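Long-range contact in CPXV203 protein (Cowpox virus, PDB 4HKJ), which probably binds host MHC class I molecules and keeps them in the endoplasmic reticulum, helping the virus evade T cells: residues D[33-38]-D[183-189]. Numbering follows the deposited sequence.
Sequences TDCSVH and TCTNTKF
C35 and C184 are joined by a disulfide, SG to SG 2.0 Å, which ties the residue just before S36 to the loop that follows strand 182-183. Beside this covalent link the two backbones run in the same direction and form a single parallel bridge at S36 and T185. T185 uses both its polar backbone atoms here: its N donates to C35 O at 3.1 Å, and its O accepts from V37 N at 2.8 Å.

Side-chain bonds extend the contact beyond the bridge, two of them meeting at the carbonyl oxygen of T187. S36 OG donates to T187 O at 2.8 Å, approaching from above the carbonyl plane, 38° out of it. H38 NE2 adds a weak bond to the same oxygen, while ND1 makes a weak one to N186 OD1 at 3.2 Å; the imidazole and amide planes lie 76° apart.

Apolar contacts are few. V37, with CG1 between its backbone N and carbonyl carbon (chi1 53°), sets that methyl 3.7 Å from C184 CB, beside the disulfide. At the T33 end F189 turns its ring edge to the other segment, CZ lying 3.8 Å from T33 CG2 and CE1 facing the polar D34 O.

S36 and H38 also bond to strand 45-50, and C184 to T72 of strand 71-77, so the disulfide and bridge join the edges of the chain's two sheets. Two acceptors at the imidazole nitrogens would favour a protonated H38, though both bonds are weak.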
# COMPACT_ATOMS: atom_id res chain seq x y z
N THR D 33 -2.11 -7.45 -23.84
CA THR D 33 -2.57 -7.07 -25.18
C THR D 33 -2.73 -5.56 -25.33
O THR D 33 -2.61 -4.81 -24.36
CB THR D 33 -3.90 -7.75 -25.53
OG1 THR D 33 -4.24 -7.47 -26.89
CG2 THR D 33 -5.01 -7.25 -24.62
N ASP D 34 -3.00 -5.13 -26.56
CA ASP D 34 -3.31 -3.74 -26.83
C ASP D 34 -4.66 -3.40 -26.22
O ASP D 34 -5.47 -4.29 -25.97
CB ASP D 34 -3.35 -3.48 -28.34
CG ASP D 34 -2.03 -3.79 -29.02
OD1 ASP D 34 -1.35 -4.74 -28.59
OD2 ASP D 34 -1.68 -3.07 -29.98
N CYS D 35 -4.91 -2.12 -25.98
CA CYS D 35 -6.18 -1.70 -25.40
C CYS D 35 -6.93 -0.73 -26.31
O CYS D 35 -6.32 0.05 -27.05
CB CYS D 35 -5.97 -1.08 -24.02
SG CYS D 35 -4.92 0.39 -23.99
N SER D 36 -8.25 -0.80 -26.26
CA SER D 36 -9.10 0.08 -27.05
C SER D 36 -9.91 0.99 -26.13
O SER D 36 -10.05 0.71 -24.94
CB SER D 36 -10.04 -0.75 -27.93
OG SER D 36 -9.31 -1.51 -28.87
N VAL D 37 -10.44 2.07 -26.69
CA VAL D 37 -11.28 2.99 -25.92
C VAL D 37 -12.29 3.69 -26.83
O VAL D 37 -11.93 4.23 -27.88
CB VAL D 37 -10.44 4.03 -25.14
CG1 VAL D 37 -9.47 4.75 -26.05
CG2 VAL D 37 -11.35 5.02 -24.42
N HIS D 38 -13.56 3.67 -26.43
CA HIS D 38 -14.61 4.27 -27.23
C HIS D 38 -15.61 5.01 -26.35
O HIS D 38 -15.85 4.62 -25.21
CB HIS D 38 -15.35 3.20 -28.04
CG HIS D 38 -14.44 2.25 -28.75
ND1 HIS D 38 -13.97 2.47 -30.03
CD2 HIS D 38 -13.90 1.07 -28.36
CE1 HIS D 38 -13.19 1.47 -30.39
NE2 HIS D 38 -13.13 0.61 -29.40
N THR D 183 -1.08 3.86 -24.55
CA THR D 183 -2.30 4.63 -24.73
C THR D 183 -3.33 3.85 -25.54
O THR D 183 -3.04 3.36 -26.63
CB THR D 183 -2.02 5.98 -25.43
OG1 THR D 183 -1.02 6.70 -24.70
CG2 THR D 183 -3.28 6.82 -25.52
N CYS D 184 -4.54 3.73 -24.99
CA CYS D 184 -5.61 3.00 -25.65
C CYS D 184 -6.11 3.74 -26.88
O CYS D 184 -6.24 4.97 -26.87
CB CYS D 184 -6.76 2.73 -24.67
SG CYS D 184 -6.29 1.70 -23.26
N THR D 185 -6.39 3.00 -27.95
CA THR D 185 -6.74 3.59 -29.23
C THR D 185 -8.21 3.44 -29.59
O THR D 185 -8.95 2.70 -28.94
CB THR D 185 -5.89 2.98 -30.37
OG1 THR D 185 -6.17 1.58 -30.48
CG2 THR D 185 -4.41 3.17 -30.07
N ASN D 186 -8.63 4.14 -30.64
CA ASN D 186 -10.01 4.10 -31.10
C ASN D 186 -10.19 3.06 -32.20
O ASN D 186 -10.32 3.40 -33.38
CB ASN D 186 -10.44 5.48 -31.61
CG ASN D 186 -11.94 5.63 -31.72
OD1 ASN D 186 -12.67 4.66 -31.90
ND2 ASN D 186 -12.42 6.87 -31.62
N THR D 187 -10.18 1.79 -31.82
CA THR D 187 -10.36 0.70 -32.77
C THR D 187 -11.04 -0.50 -32.12
O THR D 187 -11.01 -0.64 -30.90
CB THR D 187 -9.01 0.24 -33.37
OG1 THR D 187 -9.24 -0.80 -34.33
CG2 THR D 187 -8.09 -0.28 -32.27
N LYS D 188 -11.66 -1.35 -32.93
CA LYS D 188 -12.35 -2.53 -32.42
C LYS D 188 -11.37 -3.55 -31.83
O LYS D 188 -10.15 -3.39 -31.93
CB LYS D 188 -13.19 -3.18 -33.52
CG LYS D 188 -14.41 -2.37 -33.93
CD LYS D 188 -15.26 -3.14 -34.93
CE LYS D 188 -16.50 -2.36 -35.33
NZ LYS D 188 -17.35 -3.12 -36.29
N PHE D 189 -11.92 -4.60 -31.22
CA PHE D 189 -11.10 -5.63 -30.60
C PHE D 189 -11.26 -6.95 -31.34
O PHE D 189 -12.08 -7.07 -32.25
CB PHE D 189 -11.49 -5.80 -29.13
CG PHE D 189 -10.32 -6.08 -28.22
CD1 PHE D 189 -9.37 -5.11 -27.98
CD2 PHE D 189 -10.19 -7.31 -27.60
CE1 PHE D 189 -8.30 -5.36 -27.14
CE2 PHE D 189 -9.13 -7.57 -26.76
CZ PHE D 189 -8.18 -6.59 -26.53